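Local atomic coordinates of BauA (Acinetobacter baumannii, PDB entry 6HCP), a protein that takes up iron bound to the siderophore preacinetobactin across the outer membrane, as a member of the TonB-dependent receptor family. Residues 179-183 and 696-700; 216-220 and 271-275; 70-76 and 670-674; 621-627 and 654-660. The contacts are given in a common frame with arbitrary orientation. Numbering follows the deposited sequence.

Contact 1 (179-183 and 696-700). With C8E ((hydroxyethyloxy)tri(ethyloxy)octane), chain B; PO4 (phosphate ion), chain C.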
loop_
_atom_site.group_PDB
_atom_site.type_symbol
_atom_site.label_atom_id
_atom_site.label_comp_id
_atom_site.label_asym_id
_atom_site.label_seq_id
_atom_site.Cartn_x
_atom_site.Cartn_y
_atom_site.Cartn_z
ATOM N N THR A 179 -13.850 -4.363 17.292
ATOM C CA THR A 179 -13.172 -3.376 16.462
ATOM C C THR A 179 -11.662 -3.604 16.519
ATOM O O THR A 179 -11.075 -3.895 17.568
ATOM C CB THR A 179 -13.545 -1.923 16.836
ATOM O OG1 THR A 179 -13.079 -1.563 18.134
ATOM C CG2 THR A 179 -15.033 -1.678 16.794
ATOM N N TYR A 180 -11.041 -3.244 15.394
ATOM C CA TYR A 180 -9.619 -3.082 15.252
ATOM C C TYR A 180 -9.356 -1.755 14.515
ATOM O O TYR A 180 -10.065 -1.396 13.573
ATOM C CB TYR A 180 -9.033 -4.270 14.474
ATOM C CG TYR A 180 -7.689 -4.028 13.853
ATOM C CD1 TYR A 180 -6.513 -4.249 14.544
ATOM C CD2 TYR A 180 -7.595 -3.541 12.565
ATOM C CE1 TYR A 180 -5.279 -4.003 13.961
ATOM C CE2 TYR A 180 -6.374 -3.294 11.969
ATOM C CZ TYR A 180 -5.208 -3.551 12.660
ATOM O OH TYR A 180 -4.026 -3.262 12.031
ATOM N N MET A 181 -8.287 -1.085 14.938
ATOM C CA MET A 181 -7.721 0.002 14.187
ATOM C C MET A 181 -6.203 -0.147 14.231
ATOM O O MET A 181 -5.629 -0.486 15.254
ATOM C CB MET A 181 -8.139 1.368 14.759
ATOM C CG MET A 181 -7.492 2.537 14.038
ATOM S SD MET A 181 -8.229 4.157 14.496
ATOM C CE MET A 181 -7.973 4.225 16.262
ATOM N N SER A 182 -5.554 0.057 13.085
ATOM C CA SER A 182 -4.100 -0.071 13.015
ATOM C C SER A 182 -3.446 0.962 13.932
ATOM O O SER A 182 -4.030 2.030 14.182
ATOM C CB SER A 182 -3.628 0.053 11.586
ATOM O OG SER A 182 -3.941 1.319 11.026
ATOM N N ASP A 183 -2.295 0.624 14.526
ATOM C CA ASP A 183 -1.557 -0.621 14.320
ATOM C C ASP A 183 -2.077 -1.760 15.214
ATOM O O ASP A 183 -1.853 -2.938 14.898
ATOM C CB ASP A 183 -0.071 -0.410 14.611
ATOM C CG ASP A 183 0.684 0.305 13.510
ATOM O OD1 ASP A 183 0.175 0.302 12.398
ATOM O OD2 ASP A 183 1.786 0.819 13.791
ATOM N N ARG A 696 -2.259 6.954 6.704
ATOM C CA ARG A 696 -3.082 5.810 6.290
ATOM C C ARG A 696 -3.474 5.016 7.537
ATOM O O ARG A 696 -2.626 4.717 8.356
ATOM C CB ARG A 696 -2.287 4.890 5.352
ATOM C CG ARG A 696 -3.076 3.687 4.858
ATOM C CD ARG A 696 -2.172 2.725 4.095
ATOM N NE ARG A 696 -1.692 3.328 2.870
ATOM C CZ ARG A 696 -0.418 3.382 2.455
ATOM N NH1 ARG A 696 0.567 2.915 3.207
ATOM N NH2 ARG A 696 -0.146 3.878 1.258
ATOM N N THR A 697 -4.765 4.717 7.666
ATOM C CA THR A 697 -5.296 4.110 8.865
ATOM C C THR A 697 -6.254 2.993 8.426
ATOM O O THR A 697 -7.150 3.222 7.608
ATOM C CB THR A 697 -6.007 5.146 9.764
ATOM O OG1 THR A 697 -5.086 6.149 10.199
ATOM C CG2 THR A 697 -6.638 4.520 10.981
ATOM N N TYR A 698 -6.038 1.787 8.975
ATOM C CA TYR A 698 -6.883 0.608 8.676
ATOM C C TYR A 698 -7.878 0.404 9.823
ATOM O O TYR A 698 -7.500 0.504 10.986
ATOM C CB TYR A 698 -6.022 -0.651 8.496
ATOM C CG TYR A 698 -4.920 -0.590 7.455
ATOM C CD1 TYR A 698 -3.702 0.019 7.723
ATOM C CD2 TYR A 698 -5.057 -1.210 6.226
ATOM C CE1 TYR A 698 -2.683 0.066 6.780
ATOM C CE2 TYR A 698 -4.071 -1.126 5.253
ATOM C CZ TYR A 698 -2.860 -0.534 5.551
ATOM O OH TYR A 698 -1.825 -0.533 4.650
ATOM N N MET A 699 -9.141 0.126 9.494
ATOM C CA MET A 699 -10.172 -0.160 10.501
ATOM C C MET A 699 -10.974 -1.400 10.091
ATOM O O MET A 699 -11.419 -1.506 8.941
ATOM C CB MET A 699 -11.135 1.018 10.667
ATOM C CG MET A 699 -10.454 2.310 11.159
ATOM S SD MET A 699 -11.696 3.566 11.524
ATOM C CE MET A 699 -10.689 5.043 11.719
ATOM N N LEU A 700 -11.146 -2.324 11.045
ATOM C CA LEU A 700 -12.013 -3.496 10.856
ATOM C C LEU A 700 -13.058 -3.548 11.968
ATOM O O LEU A 700 -12.734 -3.284 13.114
ATOM C CB LEU A 700 -11.165 -4.767 10.893
ATOM C CG LEU A 700 -10.045 -4.849 9.852
ATOM C CD1 LEU A 700 -9.111 -6.015 10.156
ATOM C CD2 LEU A 700 -10.610 -4.956 8.447
HETATM C C2 C8E B . -4.603 -0.387 -1.952
HETATM C C3 C8E B . -3.099 -0.576 -2.157
HETATM C C4 C8E B . -2.328 0.742 -1.998
HETATM C C5 C8E B . -0.805 0.559 -2.088
HETATM C C6 C8E B . -0.156 -0.144 -0.891
HETATM C C7 C8E B . -0.553 0.509 0.426
HETATM C C8 C8E B . -1.740 -0.214 1.065
HETATM O O9 C8E B . -1.576 -1.618 0.858
HETATM C C10 C8E B . -2.575 -2.392 1.512
HETATM C C11 C8E B . -2.993 -3.524 0.585
HETATM O O12 C8E B . -4.419 -3.558 0.491
HETATM C C13 C8E B . -4.887 -4.482 -0.499
HETATM C C14 C8E B . -6.090 -5.280 0.007
HETATM O O15 C8E B . -6.808 -4.535 1.000
HETATM C C16 C8E B . -6.607 -4.981 2.347
HETATM C C17 C8E B . -7.827 -4.654 3.211
HETATM O O18 C8E B . -7.468 -4.719 4.596
HETATM C C19 C8E B . -8.526 -4.299 5.453
HETATM C C20 C8E B . -8.032 -3.245 6.442
HETATM P P PO4 C . 4.023 2.062 2.076
HETATM O O1 PO4 C . 4.726 1.365 0.924
HETATM O O2 PO4 C . 3.619 3.493 1.730
HETATM O O3 PO4 C . 4.905 2.050 3.298
HETATM O O4 PO4 C . 2.786 1.255 2.392
HETATM O O HOH W 1 -1.890 2.310 9.887
#

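Contact 2 (216-220 and 271-275). With EDO (1,2-ethanediol), chain D.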
loop_
_atom_site.group_PDB
_atom_site.type_symbol
_atom_site.label_atom_id
_atom_site.label_comp_id
_atom_site.label_asym_id
_atom_site.label_seq_id
_atom_site.Cartn_x
_atom_site.Cartn_y
_atom_site.Cartn_z
ATOM N N ALA A 216 -2.283 4.657 14.628
ATOM C CA ALA A 216 -1.614 4.617 13.329
ATOM C C ALA A 216 -0.391 5.527 13.311
ATOM O O ALA A 216 0.490 5.383 12.475
ATOM C CB ALA A 216 -2.578 4.968 12.237
ATOM N N VAL A 217 -0.328 6.477 14.241
ATOM C CA VAL A 217 0.827 7.331 14.366
ATOM C C VAL A 217 1.901 6.601 15.182
ATOM O O VAL A 217 1.575 5.974 16.192
ATOM C CB VAL A 217 0.419 8.678 14.999
ATOM C CG1 VAL A 217 1.608 9.529 15.416
ATOM C CG2 VAL A 217 -0.479 9.456 14.046
ATOM N N ASN A 218 3.179 6.841 14.859
ATOM C CA ASN A 218 4.293 6.271 15.646
ATOM C C ASN A 218 4.166 6.662 17.124
ATOM O O ASN A 218 4.005 7.834 17.445
ATOM C CB ASN A 218 5.664 6.734 15.164
ATOM C CG ASN A 218 6.034 6.233 13.781
ATOM O OD1 ASN A 218 5.432 5.299 13.262
ATOM N ND2 ASN A 218 7.025 6.863 13.172
ATOM N N ASP A 219 4.274 5.657 18.004
ATOM C CA ASP A 219 4.349 5.842 19.457
ATOM C C ASP A 219 3.094 6.548 20.001
ATOM O O ASP A 219 3.122 7.105 21.096
ATOM C CB ASP A 219 5.537 6.710 19.858
ATOM C CG ASP A 219 6.880 6.033 19.644
ATOM O OD1 ASP A 219 6.907 4.780 19.673
ATOM O OD2 ASP A 219 7.854 6.764 19.326
ATOM N N GLN A 220 1.984 6.449 19.275
ATOM C CA GLN A 220 0.711 6.986 19.754
ATOM C C GLN A 220 -0.215 5.819 20.065
ATOM O O GLN A 220 -0.325 4.904 19.285
ATOM C CB GLN A 220 0.097 7.887 18.688
ATOM C CG GLN A 220 -1.146 8.632 19.144
ATOM C CD GLN A 220 -1.612 9.587 18.069
ATOM O OE1 GLN A 220 -2.384 9.214 17.191
ATOM N NE2 GLN A 220 -1.088 10.813 18.096
ATOM N N LYS A 271 7.128 12.129 6.990
ATOM C CA LYS A 271 6.123 11.139 6.606
ATOM C C LYS A 271 4.942 11.217 7.578
ATOM O O LYS A 271 5.098 11.566 8.771
ATOM C CB LYS A 271 6.750 9.741 6.501
ATOM C CG LYS A 271 7.451 9.217 7.732
ATOM C CD LYS A 271 8.054 7.829 7.481
ATOM C CE LYS A 271 8.803 7.281 8.678
ATOM N NZ LYS A 271 7.925 7.163 9.871
ATOM N N ALA A 272 3.783 10.789 7.079
ATOM C CA ALA A 272 2.497 11.093 7.692
ATOM C C ALA A 272 2.360 10.470 9.085
ATOM O O ALA A 272 1.600 10.993 9.908
ATOM C CB ALA A 272 1.376 10.667 6.771
ATOM N N ASP A 273 3.092 9.378 9.382
ATOM C CA ASP A 273 2.925 8.696 10.664
ATOM C C ASP A 273 3.925 9.209 11.715
ATOM O O ASP A 273 3.981 8.689 12.800
ATOM C CB ASP A 273 2.999 7.166 10.536
ATOM C CG ASP A 273 4.284 6.644 9.910
ATOM O OD1 ASP A 273 5.149 7.461 9.558
ATOM O OD2 ASP A 273 4.395 5.417 9.736
ATOM N N THR A 274 4.616 10.312 11.431
ATOM C CA THR A 274 5.562 10.916 12.353
ATOM C C THR A 274 4.790 11.591 13.502
ATOM O O THR A 274 3.892 12.355 13.254
ATOM C CB THR A 274 6.436 11.941 11.623
ATOM O OG1 THR A 274 7.082 11.332 10.500
ATOM C CG2 THR A 274 7.465 12.603 12.506
ATOM N N LEU A 275 5.299 11.452 14.726
ATOM C CA LEU A 275 4.810 12.196 15.876
ATOM C C LEU A 275 5.837 13.280 16.214
ATOM O O LEU A 275 6.973 12.983 16.535
ATOM C CB LEU A 275 4.621 11.248 17.058
ATOM C CG LEU A 275 4.135 11.932 18.329
ATOM C CD1 LEU A 275 2.770 12.575 18.112
ATOM C CD2 LEU A 275 4.106 10.959 19.491
HETATM C C1 EDO D . 7.982 9.204 14.022
HETATM O O1 EDO D . 7.477 9.564 15.299
HETATM C C2 EDO D . 9.475 9.140 14.229
HETATM O O2 EDO D . 9.640 9.924 15.416
#

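Contact 3 (70-76 and 670-674). With EDO (1,2-ethanediol), chain K.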
loop_
_atom_site.group_PDB
_atom_site.type_symbol
_atom_site.label_atom_id
_atom_site.label_comp_id
_atom_site.label_asym_id
_atom_site.label_seq_id
_atom_site.Cartn_x
_atom_site.Cartn_y
_atom_site.Cartn_z
ATOM N N LYS A 70 -26.567 4.319 11.634
ATOM C CA LYS A 70 -26.116 3.378 10.596
ATOM C C LYS A 70 -24.906 3.980 9.854
ATOM O O LYS A 70 -23.895 3.308 9.632
ATOM C CB LYS A 70 -27.262 3.029 9.639
ATOM C CG LYS A 70 -26.882 2.117 8.459
ATOM C CD LYS A 70 -26.125 0.866 8.878
ATOM C CE LYS A 70 -26.156 -0.266 7.863
ATOM N NZ LYS A 70 -25.622 0.151 6.542
ATOM N N TYR A 71 -24.979 5.276 9.520
ATOM C CA TYR A 71 -23.836 5.975 8.884
ATOM C C TYR A 71 -22.610 5.966 9.798
ATOM O O TYR A 71 -21.504 5.639 9.378
ATOM C CB TYR A 71 -24.204 7.406 8.494
ATOM C CG TYR A 71 -23.116 8.139 7.753
ATOM C CD1 TYR A 71 -22.707 7.727 6.496
ATOM C CD2 TYR A 71 -22.452 9.206 8.334
ATOM C CE1 TYR A 71 -21.740 8.422 5.788
ATOM C CE2 TYR A 71 -21.488 9.915 7.642
ATOM C CZ TYR A 71 -21.127 9.522 6.363
ATOM O OH TYR A 71 -20.157 10.207 5.680
ATOM N N ILE A 72 -22.829 6.219 11.089
ATOM C CA ILE A 72 -21.765 6.247 12.038
ATOM C C ILE A 72 -21.034 4.894 12.043
ATOM O O ILE A 72 -19.791 4.843 12.093
ATOM C CB ILE A 72 -22.290 6.648 13.426
ATOM C CG1 ILE A 72 -22.870 8.070 13.415
ATOM C CG2 ILE A 72 -21.216 6.490 14.473
ATOM C CD1 ILE A 72 -23.620 8.407 14.677
ATOM N N GLU A 73 -21.794 3.792 12.105
ATOM C CA GLU A 73 -21.159 2.472 12.154
ATOM C C GLU A 73 -20.510 2.175 10.790
ATOM O O GLU A 73 -19.460 1.539 10.735
ATOM C CB GLU A 73 -22.153 1.378 12.555
ATOM C CG GLU A 73 -22.565 1.412 14.026
ATOM C CD GLU A 73 -21.548 1.010 15.085
ATOM O OE1 GLU A 73 -21.745 1.454 16.254
ATOM O OE2 GLU A 73 -20.586 0.227 14.777
ATOM N N ASP A 74 -21.127 2.639 9.700
ATOM C CA ASP A 74 -20.581 2.392 8.358
ATOM C C ASP A 74 -19.209 3.064 8.173
ATOM O O ASP A 74 -18.337 2.521 7.489
ATOM C CB ASP A 74 -21.554 2.823 7.271
ATOM C CG ASP A 74 -22.723 1.858 7.088
ATOM O OD1 ASP A 74 -22.635 0.719 7.600
ATOM O OD2 ASP A 74 -23.712 2.263 6.461
ATOM N N LYS A 75 -19.000 4.231 8.794
ATOM C CA LYS A 75 -17.699 4.916 8.733
ATOM C C LYS A 75 -16.711 4.348 9.759
ATOM O O LYS A 75 -15.513 4.698 9.746
ATOM C CB LYS A 75 -17.900 6.424 8.972
ATOM C CG LYS A 75 -18.805 7.121 7.978
ATOM C CD LYS A 75 -18.328 7.054 6.524
ATOM C CE LYS A 75 -17.072 7.876 6.317
ATOM N NZ LYS A 75 -16.593 7.870 4.913
ATOM N N GLN A 76 -17.211 3.554 10.714
ATOM C CA GLN A 76 -16.431 3.176 11.920
ATOM C C GLN A 76 -15.890 4.453 12.597
ATOM O O GLN A 76 -14.741 4.510 13.060
ATOM C CB GLN A 76 -15.302 2.186 11.576
ATOM C CG GLN A 76 -15.764 0.967 10.773
ATOM C CD GLN A 76 -14.740 -0.155 10.754
ATOM O OE1 GLN A 76 -14.258 -0.600 11.783
ATOM N NE2 GLN A 76 -14.282 -0.509 9.566
ATOM N N ARG A 670 -17.029 -5.029 8.297
ATOM C CA ARG A 670 -16.654 -3.735 7.742
ATOM C C ARG A 670 -15.131 -3.624 7.727
ATOM O O ARG A 670 -14.440 -3.989 8.692
ATOM C CB ARG A 670 -17.244 -2.577 8.556
ATOM C CG ARG A 670 -18.754 -2.454 8.478
ATOM C CD ARG A 670 -19.316 -1.385 9.412
ATOM N NE ARG A 670 -20.733 -1.162 9.184
ATOM C CZ ARG A 670 -21.695 -1.547 10.012
ATOM N NH1 ARG A 670 -21.432 -2.368 11.016
ATOM N NH2 ARG A 670 -22.918 -1.096 9.826
ATOM N N ALA A 671 -14.630 -3.070 6.626
ATOM C CA ALA A 671 -13.233 -2.795 6.442
ATOM C C ALA A 671 -13.125 -1.405 5.814
ATOM O O ALA A 671 -13.798 -1.144 4.834
ATOM C CB ALA A 671 -12.581 -3.839 5.558
ATOM N N ASN A 672 -12.222 -0.576 6.363
ATOM C CA ASN A 672 -12.019 0.792 5.873
ATOM C C ASN A 672 -10.527 1.129 5.922
ATOM O O ASN A 672 -9.831 0.741 6.856
ATOM C CB ASN A 672 -12.767 1.839 6.705
ATOM C CG ASN A 672 -14.260 1.732 6.571
ATOM O OD1 ASN A 672 -14.873 0.873 7.222
ATOM N ND2 ASN A 672 -14.771 2.376 5.537
ATOM N N ILE A 673 -10.061 1.810 4.870
ATOM C CA ILE A 673 -8.766 2.439 4.853
ATOM C C ILE A 673 -8.997 3.932 4.627
ATOM O O ILE A 673 -9.558 4.317 3.622
ATOM C CB ILE A 673 -7.834 1.866 3.757
ATOM C CG1 ILE A 673 -7.756 0.337 3.808
ATOM C CG2 ILE A 673 -6.453 2.503 3.873
ATOM C CD1 ILE A 673 -6.929 -0.269 2.690
ATOM N N TYR A 674 -8.499 4.744 5.563
ATOM C CA TYR A 674 -8.533 6.194 5.445
ATOM C C TYR A 674 -7.139 6.694 5.046
ATOM O O TYR A 674 -6.139 6.187 5.552
ATOM C CB TYR A 674 -9.026 6.776 6.778
ATOM C CG TYR A 674 -10.493 6.530 7.032
ATOM C CD1 TYR A 674 -11.460 7.267 6.373
ATOM C CD2 TYR A 674 -10.919 5.487 7.841
ATOM C CE1 TYR A 674 -12.805 6.965 6.487
ATOM C CE2 TYR A 674 -12.267 5.208 8.013
ATOM C CZ TYR A 674 -13.215 5.939 7.322
ATOM O OH TYR A 674 -14.552 5.703 7.471
HETATM C C1 EDO K . -17.608 -0.131 5.741
HETATM O O1 EDO K . -18.958 0.285 6.163
HETATM C C2 EDO K . -17.433 0.284 4.267
HETATM O O2 EDO K . -17.444 1.722 4.139
HETATM O O HOH W 2 -15.955 5.214 4.738
#

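Contact 4 (621-627 and 654-660). With EDO (1,2-ethanediol), chain K.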
loop_
_atom_site.group_PDB
_atom_site.type_symbol
_atom_site.label_atom_id
_atom_site.label_comp_id
_atom_site.label_asym_id
_atom_site.label_seq_id
_atom_site.Cartn_x
_atom_site.Cartn_y
_atom_site.Cartn_z
ATOM N N GLN A 621 -25.569 -15.223 0.077
ATOM C CA GLN A 621 -26.729 -14.855 0.876
ATOM C C GLN A 621 -26.418 -13.582 1.684
ATOM O O GLN A 621 -26.482 -13.579 2.919
ATOM C CB GLN A 621 -27.129 -16.018 1.784
ATOM C CG GLN A 621 -27.552 -17.259 1.006
ATOM C CD GLN A 621 -28.502 -18.134 1.783
ATOM O OE1 GLN A 621 -28.251 -18.491 2.933
ATOM N NE2 GLN A 621 -29.610 -18.489 1.156
ATOM N N GLY A 622 -26.091 -12.499 0.975
ATOM C CA GLY A 622 -25.855 -11.202 1.621
ATOM C C GLY A 622 -25.608 -10.095 0.615
ATOM O O GLY A 622 -25.703 -10.285 -0.597
ATOM N N THR A 623 -25.302 -8.906 1.143
ATOM C CA THR A 623 -25.080 -7.738 0.330
ATOM C C THR A 623 -23.648 -7.250 0.547
ATOM O O THR A 623 -23.215 -7.067 1.691
ATOM C CB THR A 623 -26.062 -6.618 0.677
ATOM O OG1 THR A 623 -27.381 -7.137 0.518
ATOM C CG2 THR A 623 -25.877 -5.397 -0.193
ATOM N N LEU A 624 -22.909 -7.161 -0.554
ATOM C CA LEU A 624 -21.591 -6.593 -0.557
ATOM C C LEU A 624 -21.720 -5.119 -0.940
ATOM O O LEU A 624 -22.398 -4.791 -1.906
ATOM C CB LEU A 624 -20.690 -7.328 -1.548
ATOM C CG LEU A 624 -19.332 -6.661 -1.782
ATOM C CD1 LEU A 624 -18.445 -6.775 -0.552
ATOM C CD2 LEU A 624 -18.631 -7.261 -3.000
ATOM N N THR A 625 -21.120 -4.250 -0.114
ATOM C CA THR A 625 -21.016 -2.826 -0.417
ATOM C C THR A 625 -19.540 -2.450 -0.595
ATOM O O THR A 625 -18.703 -2.804 0.225
ATOM C CB THR A 625 -21.605 -1.969 0.715
ATOM O OG1 THR A 625 -22.938 -2.411 0.972
ATOM C CG2 THR A 625 -21.599 -0.489 0.387
ATOM N N LEU A 626 -19.251 -1.735 -1.674
ATOM C CA LEU A 626 -17.964 -1.115 -1.870
ATOM C C LEU A 626 -18.140 0.395 -1.680
ATOM O O LEU A 626 -19.112 0.982 -2.159
ATOM C CB LEU A 626 -17.444 -1.437 -3.269
ATOM C CG LEU A 626 -17.235 -2.932 -3.554
ATOM C CD1 LEU A 626 -16.708 -3.158 -4.959
ATOM C CD2 LEU A 626 -16.298 -3.547 -2.536
ATOM N N SER A 627 -17.160 1.017 -1.026
ATOM C CA SER A 627 -17.264 2.447 -0.754
ATOM C C SER A 627 -15.956 3.145 -1.141
ATOM O O SER A 627 -14.863 2.591 -0.992
ATOM C CB SER A 627 -17.633 2.694 0.690
ATOM O OG SER A 627 -16.532 2.466 1.550
ATOM N N VAL A 654 -11.184 4.210 1.110
ATOM C CA VAL A 654 -11.949 3.108 0.508
ATOM C C VAL A 654 -12.474 2.202 1.611
ATOM O O VAL A 654 -11.900 2.096 2.683
ATOM C CB VAL A 654 -11.090 2.301 -0.484
ATOM C CG1 VAL A 654 -10.775 3.118 -1.720
ATOM C CG2 VAL A 654 -9.826 1.777 0.177
ATOM N N GLY A 655 -13.526 1.453 1.277
ATOM C CA GLY A 655 -14.053 0.508 2.220
ATOM C C GLY A 655 -14.835 -0.605 1.546
ATOM O O GLY A 655 -15.249 -0.475 0.404
ATOM N N ALA A 656 -15.108 -1.647 2.326
ATOM C CA ALA A 656 -16.034 -2.689 1.916
ATOM C C ALA A 656 -16.830 -3.137 3.140
ATOM O O ALA A 656 -16.323 -3.157 4.279
ATOM C CB ALA A 656 -15.283 -3.838 1.267
ATOM N N ARG A 657 -18.075 -3.531 2.879
ATOM C CA ARG A 657 -18.974 -4.021 3.888
ATOM C C ARG A 657 -19.690 -5.268 3.346
ATOM O O ARG A 657 -20.083 -5.286 2.203
ATOM C CB ARG A 657 -19.984 -2.920 4.216
ATOM C CG ARG A 657 -21.001 -3.238 5.305
ATOM C CD ARG A 657 -21.654 -1.951 5.820
ATOM N NE ARG A 657 -22.521 -1.297 4.846
ATOM C CZ ARG A 657 -22.327 -0.089 4.309
ATOM N NH1 ARG A 657 -23.284 0.437 3.570
ATOM N NH2 ARG A 657 -21.170 0.540 4.412
ATOM N N TYR A 658 -19.883 -6.251 4.224
ATOM C CA TYR A 658 -20.646 -7.446 3.872
ATOM C C TYR A 658 -21.660 -7.702 4.981
ATOM O O TYR A 658 -21.287 -7.928 6.129
ATOM C CB TYR A 658 -19.744 -8.672 3.674
ATOM C CG TYR A 658 -20.481 -9.875 3.121
ATOM C CD1 TYR A 658 -21.133 -9.798 1.901
ATOM C CD2 TYR A 658 -20.636 -11.033 3.864
ATOM C CE1 TYR A 658 -21.899 -10.849 1.418
ATOM C CE2 TYR A 658 -21.361 -12.115 3.375
ATOM C CZ TYR A 658 -21.999 -12.020 2.152
ATOM O OH TYR A 658 -22.719 -13.075 1.664
ATOM N N SER A 659 -22.940 -7.652 4.610
ATOM C CA SER A 659 -24.042 -7.889 5.541
ATOM C C SER A 659 -24.768 -9.184 5.160
ATOM O O SER A 659 -25.136 -9.373 4.004
ATOM C CB SER A 659 -24.989 -6.720 5.567
ATOM O OG SER A 659 -25.679 -6.604 4.333
ATOM N N THR A 660 -24.912 -10.074 6.141
ATOM C CA THR A 660 -25.489 -11.397 5.927
ATOM C C THR A 660 -26.167 -11.853 7.221
ATOM O O THR A 660 -26.314 -11.065 8.157
ATOM C CB THR A 660 -24.406 -12.359 5.419
ATOM O OG1 THR A 660 -25.033 -13.559 4.975
ATOM C CG2 THR A 660 -23.361 -12.686 6.461
HETATM C C1 EDO K . -17.608 -0.131 5.741
HETATM O O1 EDO K . -18.958 0.285 6.163
HETATM C C2 EDO K . -17.433 0.284 4.267
HETATM O O2 EDO K . -17.444 1.722 4.139
#

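Contact 1 (179-183 and 696-700)
Apolar contact forms on both faces of this strand pair. On one, Met-181 SD lies 3.8 Å from Met-699 CE and Met-181 CG lies 3.7 Å from Thr-697 CG2; Lys-78 also packs against both methionines. On the other, Tyr-180 CD2 meets Leu-700 CD1 at 3.8 Å, and Leu-700 CD2 touches C20 of a detergent molecule (C8E) at 3.7 Å. Leu-652 of a second subunit packs on Tyr-180 here. Between the faces runs the backbone ladder. The segment axes approach to 4.7 Å at 172°, so the strands are antiparallel. Tyr-180 and Leu-700 are a hydrogen-bonded pair (Tyr-180 N to Leu-700 O 2.8 Å, Leu-700 N to Tyr-180 O 2.9 Å), and Met-181 with Met-699 is the adjoining non-hydrogen-bonded pair. One step on, Ser-182 N donates to Tyr-698 O at 2.9 Å, but the return bond goes from Tyr-698 N to the side-chain atom Ser-182 OG at 3.0 Å, as the strand gives way to a turn. A water 2.5 Å from Ser-182 OG donates to Arg-696 O at 2.9 Å. At the far edge, Arg-696 NH1 makes weak bonds to a phosphate that Arg-696 of two neighbouring subunits also binds. Residues 696-700 belong to the predicted TonB C-terminal box. Pairing strand 173-181 with the C-terminal strand 697-705 is the seam that closes the beta-barrel of TonB-dependent receptors.

Contact 2 (216-220 and 271-275)
One backbone hydrogen bond joins these two irregular segments: Asn-218 N donates to Asp-273 O at 2.9 Å with an N-H...O angle of 169°. The CA atoms of Val-217 and Asp-273 come to 4.5 Å just beside it. Further hydrogen bonds shape each partner internally. Gln-220 N reaches Val-217 O at 3.1 Å, closing a type II turn whose third residue, Asp-219, has the positive phi (60°) expected there; Thr-274 N reaches Lys-271 O at 3.0 Å in a type I turn, and Thr-274 OG1 donates to the same Lys-271 O at 2.6 Å. The charged contact is also internal, a salt bridge from Lys-271 NZ to Asp-273 OD1 at 2.8 Å across the type I turn, while Asp-219 is bridged to Lys-268 of a second subunit. Van der Waals packing centres on Leu-275, whose CB lies 3.8 Å from Val-217 CG1 and 3.5 Å from Asn-218 O. Leu-275 N is taken by an ethanediol, donating to its O1 at 2.9 Å. Beyond the pair, Gln-220 bonds Ser-97 and Gly-253 with its amide, and Ala-216 and Val-217 pack on Pro-695. Altogether 322 Å² is buried. The arrangement is turn-on-turn packing between two loops that connect strands of the beta-barrel, one leading into strand 221-234 and the other into strand 282-297.

Contact 3 (70-76 and 670-674)
Arg-670 loses 113 Å² to the helix, the largest share in this contact. Arg-670 NH2 and NE reach Asp-74 OD1 at 2.9 and 3.1 Å, forming a salt bridge, while one guanidinium face lies over Glu-73 O. Lys-70 NZ grips the same carboxylate through Asp-74 OD2 at 2.8 Å, so two cations share one acid. Gln-76, with 64 Å² buried, follows the helix in a Schellman motif (phi 53°); its CA-to-CB bond points toward the strand, and Gln-76 NE2 donates to Asn-672 OD1 at 2.8 Å. Tyr-674 (55 Å²) donates from OH to the backbone carbonyl Lys-75 O at 2.7 Å, and a water joins Tyr-674 OH to Lys-75 NZ. An ethanediol spans Asp-74 O and Asn-672 ND2. Helix 70-75 and strand 670-674 cross at 65° with axes 9.5 Å apart, a gap bridged by side chains. Plug and barrel wall therefore meet here through directional, polar bonds and bound solvent, with little apolar packing.

Contact 4 (621-627 and 654-660)
Thr-660 OG1 donates to Gln-621 O at 2.5 Å, a side-chain bond at the open end of a regular backbone ladder. Thr-625 and Arg-657 form its tightest pair: Thr-625 N to Arg-657 O is 2.7 Å at 176°, and Arg-657 N to Thr-625 O is 2.8 Å. Thr-623 pairs likewise with Ser-659 (Thr-623 N to Ser-659 O 2.9 Å, Ser-659 N to Thr-623 O 3.0 Å), as does Ser-627 with Gly-655 (Ser-627 N to Gly-655 O 2.8 Å, Gly-655 N to Ser-627 O 2.9 Å). An ethanediol joins the two strands on the face that carries Thr-625, Ser-627 and Arg-657: Arg-657 NH2 donates to its O1 and Ser-627 OG is hydrogen-bonded to its O2, each at 2.8 Å. The axes of 622-627 and 654-660 approach to 4.6 Å at 170°; they belong to strands 622-637 and 645-662, an antiparallel hairpin of the transmembrane beta-barrel. Residues alternate between its faces. Thr-625 and Arg-657 share the one turned to the plug: Arg-657 forms a salt bridge with Glu-614 and a long, weak ion pair with Asp-74, while Thr-625 OG1 bonds Asp-616. Thr-625 CG2 lies over one face of the guanidinium, 3.7 Å from Arg-657 NH1. Gly-655 lies opposite Ser-627 in the pairing, and a CB on it would clash with Ser-627 OG. On the other face Leu-624 CB approaches Tyr-658 CD1 at 4.3 Å, and Leu-626 CD2 lies 3.9 Å from Ala-656 CB; detergent touches Val-654 and Tyr-658, and the Tyr-658 ring meets Trp-615 of a second subunit.

From the N terminus, the plug helix at 70-76 comes first, and its loop closes only when contact 3 reaches strand 665-674. Contact 1 opens at 179-183 and closes last, at 696-700, so contacts 1 and 3 cross. Contact 2 (216-220 to 271-275) and then contact 4 (621-627 to 654-660) follow in series, both nested inside the two long loops. Strands 645-662, 665-674 and 697-705 are successive neighbours in one sheet, carrying contact 4 through contact 3 to contact 1; centres step about 11 Å each time. Contact 2, whose centre is about 14 Å from that of contact 1, touches it where Ala-216 CB lies 3.4 Å from Thr-697 OG1, linking the interstrand loops to the barrel seam.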